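Local atomic coordinates of DNA repair protein RAD7 (Saccharomyces cerevisiae, PDB entry 5ZB2), a protein that takes part in nucleotide excision repair of nontranscribing DNA, as a component of the global genome repair complex. Residues A[127-132]-A[154-159]; A[132-137]-A[160-165]; A[197-202]-A[228-233]. All blocks are in the same frame, centred on the assembly; numbering follows the deposited sequence.

Contact 1 of 3, residues A[127-132]-A[154-159]; sequences NLKSLN and RLEEFH
Ser130 and Glu157 stand side by side on neighbouring parallel strands and are joined by a short hydrogen bond, Ser130 OG to Glu157 OE1, 2.6 Å. The carboxylate oxygen is met on its anti side, 18° out of the carboxylate plane. Both residues point to the same face of the sheet; with Ser130 OG anti to its backbone N (chi1 167°) and Glu157 CG likewise, the hydroxyl and the carboxylate chain run beside each other. Beneath the pair the backbones are close-knit: Lys129 O accepts from Glu156 N and Glu157 N, Leu131 N reaches Glu157 O at 3.0 Å, and Leu131 O receives His159 N. This is the strand-to-strand step of a leucine-rich repeat solenoid, here in the C-terminal part of Rad7. On the other face Leu131 and Phe158 are buried against Phe147 of helix 141-150, and the Phe158 ring also meets Phe148 edge-to-face. Phe158 CD1 separately touches the backbone at Leu131 O, 3.7 Å away. On the polar face Asn132 and His159 lie with amide and ring planes 20° apart, while Gln108 and Ser184 take their polar ends. The side chains are looser before the strands begin. Lys129 NZ stays 4.5 Å from Glu156 OE2, too far for a salt bridge. Farther back along the chain a water bridges Leu128 O and Arg154 NE, in the guanidinium plane, while Arg154 NH1 bonds to the carbonyl oxygens of Ala122 and Ile150.

Contact 2 of 3, residues A[132-137]-A[160-165]; sequences NLDGPF and ISNTHR
Asn162 lies alongside Asp134, the two side chains pointing the same way with amide and carboxylate nearly coplanar, 27° apart. From its root outward, Asn162 CB sits 3.5 Å from Asp134 OD1 and 4.1 Å from Gly135 N. CG, anti to the carbonyl carbon (chi1 -77°), comes 3.6 Å from the same oxygen. At the tip ND2 gives OD1 a nearly straight hydrogen bond of 2.8 Å, on the syn lone pair and close to the amide plane. An alanine at Asp134 would probably leave the Asn162 amide without this acceptor and freer to turn. Next to the pair Gly135 N donates to Ser161 O from above the carbonyl plane. On the opposite, apolar face Pro136 CG touches Ile160 CD1, and both residues pack on Trp144 of helix 141-150. One water links Ser161 OG to Leu133 O and Asn132 OD1; a second joins Thr163 OG1 to Pro136 O. Farther along, Arg165 NH1 reaches Phe137 O at 2.8 Å. Pro136 centres an inverse gamma turn, and Thr163 OG1 accepts from Arg165 N in an ST turn. Here the parallel strands give way to the loops that lead to helices 141-150 and 168-178, as in the strand-loop-helix units of a leucine-rich repeat solenoid.

Contact 3 of 3, residues A[197-202]-A[228-233]; sequences ALLPQY and INLLGQ
Leu230 of helix 224-234 reaches across to the short helix 199-202 chiefly with its CD1 methyl, and apolar contact of this kind carries most of the meeting. Its CG stands anti to the backbone N (chi1 -165°), and beyond it CD1 settles against Leu199 and Pro200, 3.9 Å from Leu199 CB and 3.8 Å from Pro200 N. Pro200 meets the helix opposite with CB and CG: CG lies 4.1 Å from Asn229 CB and 4.3 Å from Leu230 CB, while ring atom CB also approaches Asn229 CB. The puckered ring rests against the CB atoms of two successive residues, and Asn229 takes part through its CB. Below this layer Leu199 touches Ile213, and Leu230 touches Leu211, so the two leucines share strand 210-214 as their floor.

Polar contact is sparse. Gln233, its chain bent at chi2, has NE2 3.9 Å from Pro200 O, a loose approach, and no hydrogen bond passes between the two segments. Polar bonding stays within each helix instead, as in Tyr202 N to Leu199 O and Gly232 N to Ile228 O. On their outer flanks the two helices meet further ones: Leu198 and Tyr202 lie against helix 168-178, Ile228 and Leu231 against helix 251-261. Neighbouring helices set side by side and joined chiefly by apolar side chains above the strands are what forms the convex, helical side of a leucine-rich repeat solenoid.

How the contacts relate
Followed from the N terminus, the chain runs through strand 130-134, crosses over by helix 141-150 and returns in strand 157-161. Contact 1 closes that loop at the start of the strands and contact 2 at their ends. Their segments alternate along the chain, so the two cross; they share Asn132, and a probable hydrogen bond from Leu133 N to His159 O joins one to the other. Contact 3 opens only after both are closed, its loop enclosing strand 210-214, and its centre lies about 20 Å from that of contact 1 and about 23 Å from that of contact 2. Strand pairing is thus secured in one place and helix packing farther along the solenoid.

Contact 1 of 3, residues A[127-132]-A[154-159]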
ATOM      1  N   ASN A 127       9.333 -18.505   5.464  1.00 43.30           N
ATOM      2  CA  ASN A 127       9.968 -19.183   6.588  1.00 43.55           C
ATOM      3  C   ASN A 127       9.285 -18.899   7.922  1.00 43.24           C
ATOM      4  O   ASN A 127       9.763 -19.372   8.959  1.00 43.32           O
ATOM      5  CB  ASN A 127      11.440 -18.775   6.689  1.00 44.83           C
ATOM      6  CG  ASN A 127      12.233 -19.128   5.449  1.00 49.12           C
ATOM      7  OD1 ASN A 127      12.065 -20.205   4.876  1.00 46.72           O
ATOM      8  ND2 ASN A 127      13.109 -18.220   5.027  1.00 52.11           N
ATOM      9  N   LEU A 128       8.193 -18.138   7.926  1.00 41.58           N
ATOM     10  CA  LEU A 128       7.540 -17.782   9.179  1.00 40.36           C
ATOM     11  C   LEU A 128       6.972 -19.022   9.856  1.00 39.90           C
ATOM     12  O   LEU A 128       6.217 -19.786   9.248  1.00 39.57           O
ATOM     13  CB  LEU A 128       6.425 -16.766   8.923  1.00 38.73           C
ATOM     14  CG  LEU A 128       5.664 -16.271  10.152  1.00 39.22           C
ATOM     15  CD1 LEU A 128       6.604 -15.583  11.132  1.00 38.23           C
ATOM     16  CD2 LEU A 128       4.528 -15.336   9.742  1.00 38.80           C
ATOM     17  N   LYS A 129       7.339 -19.216  11.126  1.00 39.20           N
ATOM     18  CA  LYS A 129       6.809 -20.307  11.933  1.00 42.08           C
ATOM     19  C   LYS A 129       6.293 -19.858  13.293  1.00 40.68           C
ATOM     20  O   LYS A 129       5.663 -20.666  13.985  1.00 40.35           O
ATOM     21  CB  LYS A 129       7.880 -21.392  12.143  1.00 42.99           C
ATOM     22  CG  LYS A 129       9.103 -20.907  12.900  1.00 47.33           C
ATOM     23  CD  LYS A 129      10.195 -21.963  12.955  1.00 56.52           C
ATOM     24  CE  LYS A 129      11.404 -21.456  13.735  1.00 64.65           C
ATOM     25  NZ  LYS A 129      12.472 -22.486  13.863  1.00 81.13           N
ATOM     26  N   SER A 130       6.530 -18.608  13.693  1.00 38.06           N
ATOM     27  CA  SER A 130       6.109 -18.100  14.994  1.00 39.92           C
ATOM     28  C   SER A 130       5.552 -16.693  14.838  1.00 38.85           C
ATOM     29  O   SER A 130       6.226 -15.814  14.293  1.00 37.61           O
ATOM     30  CB  SER A 130       7.284 -18.088  15.977  1.00 40.44           C
ATOM     31  OG  SER A 130       6.972 -17.340  17.136  1.00 40.76           O
ATOM     32  N   LEU A 131       4.330 -16.478  15.329  1.00 37.14           N
ATOM     33  CA  LEU A 131       3.692 -15.166  15.264  1.00 34.86           C
ATOM     34  C   LEU A 131       3.049 -14.854  16.607  1.00 35.53           C
ATOM     35  O   LEU A 131       2.237 -15.640  17.107  1.00 35.19           O
ATOM     36  CB  LEU A 131       2.645 -15.112  14.145  1.00 36.52           C
ATOM     37  CG  LEU A 131       2.067 -13.729  13.816  1.00 34.53           C
ATOM     38  CD1 LEU A 131       3.147 -12.768  13.334  1.00 33.90           C
ATOM     39  CD2 LEU A 131       0.956 -13.835  12.780  1.00 35.96           C
ATOM     40  N   ASN A 132       3.411 -13.703  17.179  1.00 35.24           N
ATOM     41  CA  ASN A 132       2.847 -13.207  18.431  1.00 34.91           C
ATOM     42  C   ASN A 132       2.200 -11.855  18.160  1.00 32.62           C
ATOM     43  O   ASN A 132       2.876 -10.917  17.726  1.00 31.76           O
ATOM     44  CB  ASN A 132       3.934 -13.089  19.503  1.00 35.58           C
ATOM     45  CG  ASN A 132       3.381 -12.748  20.880  1.00 39.82           C
ATOM     46  OD1 ASN A 132       2.356 -12.077  21.013  1.00 35.90           O
ATOM     47  ND2 ASN A 132       4.070 -13.210  21.919  1.00 39.27           N
ATOM     48  N   ARG A 154       2.572 -25.035   9.022  1.00 48.78           N
ATOM     49  CA  ARG A 154       3.752 -24.191   9.166  1.00 48.71           C
ATOM     50  C   ARG A 154       3.855 -23.519  10.525  1.00 45.57           C
ATOM     51  O   ARG A 154       4.964 -23.214  10.966  1.00 43.57           O
ATOM     52  CB  ARG A 154       3.755 -23.094   8.093  1.00 49.97           C
ATOM     53  CG  ARG A 154       3.678 -23.590   6.655  1.00 57.13           C
ATOM     54  CD  ARG A 154       3.197 -22.478   5.725  1.00 51.89           C
ATOM     55  NE  ARG A 154       3.939 -21.234   5.929  1.00 49.56           N
ATOM     56  CZ  ARG A 154       3.549 -20.042   5.488  1.00 48.69           C
ATOM     57  NH1 ARG A 154       2.414 -19.912   4.812  1.00 49.00           N
ATOM     58  NH2 ARG A 154       4.296 -18.972   5.728  1.00 48.55           N
ATOM     59  N   LEU A 155       2.730 -23.278  11.191  1.00 44.46           N
ATOM     60  CA  LEU A 155       2.692 -22.467  12.401  1.00 43.26           C
ATOM     61  C   LEU A 155       3.019 -23.342  13.608  1.00 42.80           C
ATOM     62  O   LEU A 155       2.230 -24.212  13.989  1.00 43.05           O
ATOM     63  CB  LEU A 155       1.321 -21.813  12.547  1.00 44.54           C
ATOM     64  CG  LEU A 155       1.179 -20.699  13.578  1.00 42.89           C
ATOM     65  CD1 LEU A 155       2.114 -19.539  13.267  1.00 40.12           C
ATOM     66  CD2 LEU A 155      -0.266 -20.231  13.615  1.00 41.67           C
ATOM     67  N   GLU A 156       4.187 -23.109  14.210  1.00 41.00           N
ATOM     68  CA  GLU A 156       4.605 -23.826  15.406  1.00 41.43           C
ATOM     69  C   GLU A 156       4.361 -23.046  16.691  1.00 38.92           C
ATOM     70  O   GLU A 156       4.322 -23.655  17.767  1.00 37.62           O
ATOM     71  CB  GLU A 156       6.097 -24.176  15.317  1.00 42.51           C
ATOM     72  CG  GLU A 156       6.448 -25.094  14.156  1.00 47.18           C
ATOM     73  CD  GLU A 156       7.943 -25.189  13.907  1.00 49.05           C
ATOM     74  OE1 GLU A 156       8.332 -25.655  12.816  1.00 54.72           O
ATOM     75  OE2 GLU A 156       8.728 -24.790  14.791  1.00 50.61           O
ATOM     76  N   GLU A 157       4.196 -21.728  16.609  1.00 37.44           N
ATOM     77  CA  GLU A 157       4.047 -20.884  17.788  1.00 38.27           C
ATOM     78  C   GLU A 157       3.049 -19.782  17.476  1.00 38.09           C
ATOM     79  O   GLU A 157       3.234 -19.028  16.515  1.00 36.03           O
ATOM     80  CB  GLU A 157       5.395 -20.291  18.210  1.00 38.37           C
ATOM     81  CG  GLU A 157       5.329 -19.409  19.433  1.00 40.11           C
ATOM     82  CD  GLU A 157       6.699 -19.122  20.018  1.00 44.20           C
ATOM     83  OE1 GLU A 157       7.573 -18.627  19.274  1.00 44.40           O
ATOM     84  OE2 GLU A 157       6.905 -19.402  21.218  1.00 49.60           O
ATOM     85  N   PHE A 158       1.991 -19.689  18.279  1.00 36.56           N
ATOM     86  CA  PHE A 158       0.971 -18.665  18.087  1.00 36.82           C
ATOM     87  C   PHE A 158       0.527 -18.146  19.444  1.00 37.10           C
ATOM     88  O   PHE A 158       0.052 -18.918  20.284  1.00 34.61           O
ATOM     89  CB  PHE A 158      -0.226 -19.212  17.302  1.00 35.66           C
ATOM     90  CG  PHE A 158      -1.244 -18.165  16.943  1.00 34.84           C
ATOM     91  CD1 PHE A 158      -0.957 -17.197  15.990  1.00 35.33           C
ATOM     92  CD2 PHE A 158      -2.485 -18.144  17.557  1.00 34.62           C
ATOM     93  CE1 PHE A 158      -1.886 -16.228  15.659  1.00 34.00           C
ATOM     94  CE2 PHE A 158      -3.423 -17.174  17.228  1.00 33.18           C
ATOM     95  CZ  PHE A 158      -3.121 -16.219  16.275  1.00 33.05           C
ATOM     96  N   HIS A 159       0.701 -16.841  19.654  1.00 35.48           N
ATOM     97  CA  HIS A 159       0.190 -16.138  20.823  1.00 36.77           C
ATOM     98  C   HIS A 159      -0.630 -14.952  20.339  1.00 35.76           C
ATOM     99  O   HIS A 159      -0.141 -14.144  19.542  1.00 35.18           O
ATOM    100  CB  HIS A 159       1.326 -15.652  21.732  1.00 37.54           C
ATOM    101  CG  HIS A 159       2.163 -16.755  22.301  1.00 44.71           C
ATOM    102  ND1 HIS A 159       2.313 -16.950  23.658  1.00 41.39           N
ATOM    103  CD2 HIS A 159       2.893 -17.724  21.699  1.00 43.47           C
ATOM    104  CE1 HIS A 159       3.099 -17.992  23.867  1.00 42.32           C
ATOM    105  NE2 HIS A 159       3.464 -18.480  22.695  1.00 41.43           N
TER
HETATM  106  O   HOH W   1       6.357 -20.892   6.901  1.00 49.38           O

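Contact 2 of 3, residues A[132-137]-A[160-165]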
ATOM      1  N   ASN A 132       3.411 -13.703  17.179  1.00 35.24           N
ATOM      2  CA  ASN A 132       2.847 -13.207  18.431  1.00 34.91           C
ATOM      3  C   ASN A 132       2.200 -11.855  18.160  1.00 32.62           C
ATOM      4  O   ASN A 132       2.876 -10.917  17.726  1.00 31.76           O
ATOM      5  CB  ASN A 132       3.934 -13.089  19.503  1.00 35.58           C
ATOM      6  CG  ASN A 132       3.381 -12.748  20.880  1.00 39.82           C
ATOM      7  OD1 ASN A 132       2.356 -12.077  21.013  1.00 35.90           O
ATOM      8  ND2 ASN A 132       4.070 -13.210  21.919  1.00 39.27           N
ATOM      9  N   LEU A 133       0.892 -11.759  18.402  1.00 30.92           N
ATOM     10  CA  LEU A 133       0.129 -10.544  18.140  1.00 34.63           C
ATOM     11  C   LEU A 133      -0.609 -10.120  19.401  1.00 34.48           C
ATOM     12  O   LEU A 133      -1.315 -10.928  20.013  1.00 35.13           O
ATOM     13  CB  LEU A 133      -0.874 -10.755  17.001  1.00 31.67           C
ATOM     14  CG  LEU A 133      -0.336 -11.244  15.655  1.00 32.73           C
ATOM     15  CD1 LEU A 133      -1.489 -11.487  14.690  1.00 36.07           C
ATOM     16  CD2 LEU A 133       0.659 -10.262  15.060  1.00 30.00           C
ATOM     17  N   ASP A 134      -0.465  -8.847  19.758  1.00 32.34           N
ATOM     18  CA  ASP A 134      -1.132  -8.283  20.924  1.00 34.24           C
ATOM     19  C   ASP A 134      -1.957  -7.071  20.495  1.00 33.25           C
ATOM     20  O   ASP A 134      -1.406  -6.017  20.176  1.00 30.88           O
ATOM     21  CB  ASP A 134      -0.108  -7.875  21.983  1.00 36.21           C
ATOM     22  CG  ASP A 134      -0.752  -7.272  23.215  1.00 40.64           C
ATOM     23  OD1 ASP A 134      -1.985  -7.402  23.367  1.00 35.98           O
ATOM     24  OD2 ASP A 134      -0.026  -6.668  24.032  1.00 57.72           O
ATOM     25  N   GLY A 135      -3.255  -7.227  20.472  1.00 32.55           N
ATOM     26  CA  GLY A 135      -4.133  -6.170  20.083  1.00 32.32           C
ATOM     27  C   GLY A 135      -4.563  -6.073  18.639  1.00 32.00           C
ATOM     28  O   GLY A 135      -4.857  -5.001  18.222  1.00 31.55           O
ATOM     29  N   PRO A 136      -4.607  -7.152  17.877  1.00 31.48           N
ATOM     30  CA  PRO A 136      -5.075  -7.043  16.487  1.00 30.90           C
ATOM     31  C   PRO A 136      -6.596  -7.014  16.456  1.00 31.93           C
ATOM     32  O   PRO A 136      -7.211  -7.984  16.012  1.00 30.54           O
ATOM     33  CB  PRO A 136      -4.539  -8.314  15.832  1.00 32.57           C
ATOM     34  CG  PRO A 136      -4.408  -9.291  16.952  1.00 31.82           C
ATOM     35  CD  PRO A 136      -4.065  -8.489  18.176  1.00 32.03           C
ATOM     36  N   PHE A 137      -7.199  -5.932  16.940  1.00 31.23           N
ATOM     37  CA  PHE A 137      -8.645  -5.906  17.145  1.00 33.80           C
ATOM     38  C   PHE A 137      -9.433  -5.744  15.847  1.00 31.97           C
ATOM     39  O   PHE A 137     -10.663  -5.859  15.879  1.00 31.88           O
ATOM     40  CB  PHE A 137      -9.028  -4.790  18.127  1.00 32.57           C
ATOM     41  CG  PHE A 137      -8.807  -3.393  17.604  1.00 32.73           C
ATOM     42  CD1 PHE A 137      -7.586  -2.759  17.779  1.00 32.19           C
ATOM     43  CD2 PHE A 137      -9.829  -2.703  16.970  1.00 33.24           C
ATOM     44  CE1 PHE A 137      -7.382  -1.472  17.314  1.00 34.78           C
ATOM     45  CE2 PHE A 137      -9.631  -1.409  16.502  1.00 34.71           C
ATOM     46  CZ  PHE A 137      -8.405  -0.796  16.677  1.00 33.95           C
ATOM     47  N   ILE A 160      -1.877 -14.858  20.803  1.00 34.00           N
ATOM     48  CA  ILE A 160      -2.743 -13.727  20.493  1.00 34.62           C
ATOM     49  C   ILE A 160      -3.341 -13.194  21.789  1.00 36.30           C
ATOM     50  O   ILE A 160      -3.671 -13.966  22.698  1.00 34.72           O
ATOM     51  CB  ILE A 160      -3.851 -14.106  19.488  1.00 36.06           C
ATOM     52  CG1 ILE A 160      -4.760 -12.895  19.240  1.00 36.44           C
ATOM     53  CG2 ILE A 160      -4.645 -15.308  19.990  1.00 34.03           C
ATOM     54  CD1 ILE A 160      -5.673 -13.054  18.062  1.00 37.15           C
ATOM     55  N   SER A 161      -3.494 -11.872  21.868  1.00 33.08           N
ATOM     56  CA  SER A 161      -3.965 -11.232  23.086  1.00 35.28           C
ATOM     57  C   SER A 161      -4.809 -10.011  22.746  1.00 33.28           C
ATOM     58  O   SER A 161      -4.663  -9.402  21.683  1.00 31.45           O
ATOM     59  CB  SER A 161      -2.795 -10.817  23.986  1.00 36.54           C
ATOM     60  OG  SER A 161      -1.927 -11.908  24.235  1.00 45.53           O
ATOM     61  N   ASN A 162      -5.703  -9.666  23.676  1.00 30.55           N
ATOM     62  CA  ASN A 162      -6.418  -8.388  23.681  1.00 35.17           C
ATOM     63  C   ASN A 162      -7.236  -8.171  22.403  1.00 33.87           C
ATOM     64  O   ASN A 162      -7.030  -7.212  21.656  1.00 31.08           O
ATOM     65  CB  ASN A 162      -5.438  -7.231  23.904  1.00 33.24           C
ATOM     66  CG  ASN A 162      -5.020  -7.103  25.350  1.00 34.69           C
ATOM     67  OD1 ASN A 162      -5.860  -7.097  26.246  1.00 32.73           O
ATOM     68  ND2 ASN A 162      -3.719  -7.015  25.588  1.00 36.16           N
ATOM     69  N   THR A 163      -8.200  -9.064  22.183  1.00 31.89           N
ATOM     70  CA  THR A 163      -9.186  -8.869  21.120  1.00 32.47           C
ATOM     71  C   THR A 163     -10.373  -9.778  21.385  1.00 32.71           C
ATOM     72  O   THR A 163     -10.196 -10.988  21.544  1.00 31.46           O
ATOM     73  CB  THR A 163      -8.590  -9.157  19.742  1.00 33.10           C
ATOM     74  OG1 THR A 163      -9.630  -9.103  18.759  1.00 34.21           O
ATOM     75  CG2 THR A 163      -7.923 -10.533  19.701  1.00 32.47           C
ATOM     76  N   HIS A 164     -11.578  -9.206  21.429  1.00 30.36           N
ATOM     77  CA  HIS A 164     -12.782 -10.000  21.629  1.00 33.49           C
ATOM     78  C   HIS A 164     -13.342 -10.541  20.317  1.00 30.95           C
ATOM     79  O   HIS A 164     -14.388 -11.197  20.329  1.00 31.12           O
ATOM     80  CB  HIS A 164     -13.856  -9.188  22.376  1.00 35.98           C
ATOM     81  CG  HIS A 164     -14.406  -8.024  21.611  1.00 36.88           C
ATOM     82  ND1 HIS A 164     -15.056  -8.159  20.401  1.00 36.25           N
ATOM     83  CD2 HIS A 164     -14.437  -6.702  21.906  1.00 37.02           C
ATOM     84  CE1 HIS A 164     -15.444  -6.970  19.976  1.00 37.56           C
ATOM     85  NE2 HIS A 164     -15.080  -6.069  20.871  1.00 37.78           N
ATOM     86  N   ARG A 165     -12.661 -10.296  19.198  1.00 31.23           N
ATOM     87  CA  ARG A 165     -13.066 -10.822  17.902  1.00 34.76           C
ATOM     88  C   ARG A 165     -12.360 -12.125  17.551  1.00 31.67           C
ATOM     89  O   ARG A 165     -12.620 -12.684  16.482  1.00 32.34           O
ATOM     90  CB  ARG A 165     -12.814  -9.780  16.806  1.00 33.22           C
ATOM     91  CG  ARG A 165     -13.851  -8.664  16.781  1.00 36.25           C
ATOM     92  CD  ARG A 165     -13.482  -7.556  15.805  1.00 32.58           C
ATOM     93  NE  ARG A 165     -14.506  -6.519  15.752  1.00 34.52           N
ATOM     94  CZ  ARG A 165     -14.292  -5.265  15.353  1.00 32.83           C
ATOM     95  NH1 ARG A 165     -13.083  -4.871  14.978  1.00 32.34           N
ATOM     96  NH2 ARG A 165     -15.291  -4.395  15.347  1.00 33.72           N
TER
HETATM   97  O   HOH W   2      -0.209 -12.364  22.405  1.00 36.84           O
HETATM   98  O   HOH W   3      -9.032  -9.845  16.206  1.00 32.47           O

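Contact 3 of 3, residues A[197-202]-A[228-233]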
ATOM      1  N   ALA A 197     -11.537 -26.348  26.734  1.00 36.67           N
ATOM      2  CA  ALA A 197     -11.567 -27.800  26.843  1.00 39.57           C
ATOM      3  C   ALA A 197     -11.088 -28.499  25.576  1.00 39.74           C
ATOM      4  O   ALA A 197     -10.796 -29.697  25.622  1.00 42.73           O
ATOM      5  CB  ALA A 197     -12.985 -28.258  27.181  1.00 39.10           C
ATOM      6  N   LEU A 198     -11.008 -27.791  24.448  1.00 38.17           N
ATOM      7  CA  LEU A 198     -10.536 -28.407  23.213  1.00 40.89           C
ATOM      8  C   LEU A 198      -9.021 -28.566  23.171  1.00 40.11           C
ATOM      9  O   LEU A 198      -8.519 -29.339  22.347  1.00 38.68           O
ATOM     10  CB  LEU A 198     -10.984 -27.582  22.001  1.00 39.93           C
ATOM     11  CG  LEU A 198     -12.491 -27.444  21.776  1.00 46.67           C
ATOM     12  CD1 LEU A 198     -12.774 -26.482  20.633  1.00 46.05           C
ATOM     13  CD2 LEU A 198     -13.130 -28.798  21.501  1.00 49.60           C
ATOM     14  N   LEU A 199      -8.283 -27.859  24.029  1.00 38.19           N
ATOM     15  CA  LEU A 199      -6.824 -27.890  23.938  1.00 38.25           C
ATOM     16  C   LEU A 199      -6.253 -29.290  24.128  1.00 37.42           C
ATOM     17  O   LEU A 199      -5.375 -29.682  23.342  1.00 37.23           O
ATOM     18  CB  LEU A 199      -6.216 -26.900  24.940  1.00 37.93           C
ATOM     19  CG  LEU A 199      -6.595 -25.413  24.796  1.00 38.11           C
ATOM     20  CD1 LEU A 199      -5.764 -24.553  25.740  1.00 37.20           C
ATOM     21  CD2 LEU A 199      -6.445 -24.911  23.367  1.00 38.01           C
ATOM     22  N   PRO A 200      -6.678 -30.084  25.116  1.00 38.95           N
ATOM     23  CA  PRO A 200      -6.081 -31.426  25.262  1.00 41.18           C
ATOM     24  C   PRO A 200      -6.273 -32.312  24.044  1.00 40.94           C
ATOM     25  O   PRO A 200      -5.441 -33.193  23.798  1.00 44.08           O
ATOM     26  CB  PRO A 200      -6.793 -32.000  26.499  1.00 39.98           C
ATOM     27  CG  PRO A 200      -7.318 -30.821  27.234  1.00 38.86           C
ATOM     28  CD  PRO A 200      -7.652 -29.800  26.184  1.00 38.68           C
ATOM     29  N   GLN A 201      -7.336 -32.099  23.262  1.00 42.71           N
ATOM     30  CA  GLN A 201      -7.569 -32.927  22.082  1.00 43.37           C
ATOM     31  C   GLN A 201      -6.534 -32.663  20.995  1.00 43.27           C
ATOM     32  O   GLN A 201      -6.060 -33.602  20.343  1.00 41.65           O
ATOM     33  CB  GLN A 201      -8.969 -32.670  21.523  1.00 44.65           C
ATOM     34  CG  GLN A 201     -10.099 -32.909  22.498  1.00 48.68           C
ATOM     35  CD  GLN A 201     -11.456 -32.829  21.832  1.00 51.74           C
ATOM     36  OE1 GLN A 201     -11.583 -33.044  20.625  1.00 53.52           O
ATOM     37  NE2 GLN A 201     -12.480 -32.514  22.613  1.00 54.23           N
ATOM     38  N   TYR A 202      -6.179 -31.396  20.775  1.00 38.48           N
ATOM     39  CA  TYR A 202      -5.447 -31.010  19.576  1.00 38.63           C
ATOM     40  C   TYR A 202      -3.958 -30.790  19.797  1.00 39.49           C
ATOM     41  O   TYR A 202      -3.190 -30.893  18.835  1.00 39.86           O
ATOM     42  CB  TYR A 202      -6.046 -29.731  18.986  1.00 39.77           C
ATOM     43  CG  TYR A 202      -7.382 -29.935  18.312  1.00 40.27           C
ATOM     44  CD1 TYR A 202      -7.456 -30.318  16.978  1.00 40.43           C
ATOM     45  CD2 TYR A 202      -8.569 -29.728  19.000  1.00 39.90           C
ATOM     46  CE1 TYR A 202      -8.669 -30.501  16.355  1.00 40.67           C
ATOM     47  CE2 TYR A 202      -9.790 -29.909  18.383  1.00 42.69           C
ATOM     48  CZ  TYR A 202      -9.834 -30.295  17.058  1.00 42.66           C
ATOM     49  OH  TYR A 202     -11.045 -30.474  16.432  1.00 46.68           O
ATOM     50  N   ILE A 228      -5.516 -30.494  34.088  1.00 34.54           N
ATOM     51  CA  ILE A 228      -4.943 -31.809  34.367  1.00 37.57           C
ATOM     52  C   ILE A 228      -4.810 -32.605  33.076  1.00 36.33           C
ATOM     53  O   ILE A 228      -3.740 -33.139  32.765  1.00 36.36           O
ATOM     54  CB  ILE A 228      -5.790 -32.556  35.411  1.00 37.04           C
ATOM     55  CG1 ILE A 228      -5.682 -31.849  36.763  1.00 36.32           C
ATOM     56  CG2 ILE A 228      -5.340 -34.019  35.535  1.00 36.05           C
ATOM     57  CD1 ILE A 228      -6.720 -32.290  37.770  1.00 36.78           C
ATOM     58  N   ASN A 229      -5.895 -32.691  32.303  1.00 37.49           N
ATOM     59  CA  ASN A 229      -5.842 -33.415  31.036  1.00 39.12           C
ATOM     60  C   ASN A 229      -4.781 -32.829  30.114  1.00 38.84           C
ATOM     61  O   ASN A 229      -4.059 -33.568  29.435  1.00 38.27           O
ATOM     62  CB  ASN A 229      -7.214 -33.394  30.364  1.00 39.57           C
ATOM     63  CG  ASN A 229      -8.242 -34.213  31.125  1.00 44.44           C
ATOM     64  OD1 ASN A 229      -7.889 -35.011  31.990  1.00 40.18           O
ATOM     65  ND2 ASN A 229      -9.515 -34.021  30.804  1.00 46.42           N
ATOM     66  N   LEU A 230      -4.659 -31.501  30.090  1.00 37.67           N
ATOM     67  CA  LEU A 230      -3.635 -30.874  29.261  1.00 38.57           C
ATOM     68  C   LEU A 230      -2.237 -31.239  29.748  1.00 38.89           C
ATOM     69  O   LEU A 230      -1.352 -31.552  28.943  1.00 39.41           O
ATOM     70  CB  LEU A 230      -3.832 -29.360  29.259  1.00 39.58           C
ATOM     71  CG  LEU A 230      -3.092 -28.548  28.199  1.00 41.58           C
ATOM     72  CD1 LEU A 230      -3.450 -29.009  26.794  1.00 40.44           C
ATOM     73  CD2 LEU A 230      -3.430 -27.078  28.379  1.00 42.13           C
ATOM     74  N   LEU A 231      -2.020 -31.214  31.067  1.00 37.49           N
ATOM     75  CA  LEU A 231      -0.718 -31.588  31.605  1.00 37.76           C
ATOM     76  C   LEU A 231      -0.394 -33.048  31.320  1.00 38.58           C
ATOM     77  O   LEU A 231       0.773 -33.392  31.105  1.00 35.74           O
ATOM     78  CB  LEU A 231      -0.670 -31.317  33.110  1.00 36.96           C
ATOM     79  CG  LEU A 231      -0.620 -29.845  33.528  1.00 38.13           C
ATOM     80  CD1 LEU A 231      -0.736 -29.712  35.041  1.00 35.94           C
ATOM     81  CD2 LEU A 231       0.658 -29.181  33.033  1.00 38.30           C
ATOM     82  N   GLY A 232      -1.405 -33.919  31.311  1.00 38.98           N
ATOM     83  CA  GLY A 232      -1.187 -35.302  30.932  1.00 39.77           C
ATOM     84  C   GLY A 232      -0.664 -35.459  29.522  1.00 41.81           C
ATOM     85  O   GLY A 232      -0.138 -36.521  29.176  1.00 42.53           O
ATOM     86  N   GLN A 233      -0.796 -34.420  28.697  1.00 44.71           N
ATOM     87  CA  GLN A 233      -0.326 -34.430  27.319  1.00 46.49           C
ATOM     88  C   GLN A 233       1.044 -33.776  27.163  1.00 45.91           C
ATOM     89  O   GLN A 233       1.941 -34.358  26.544  1.00 46.07           O
ATOM     90  CB  GLN A 233      -1.353 -33.717  26.429  1.00 49.71           C
ATOM     91  CG  GLN A 233      -1.028 -33.729  24.947  1.00 61.00           C
ATOM     92  CD  GLN A 233      -1.126 -35.114  24.340  1.00 68.59           C
ATOM     93  OE1 GLN A 233      -0.115 -35.731  23.997  1.00 67.81           O
ATOM     94  NE2 GLN A 233      -2.351 -35.609  24.201  1.00 87.72           N
TER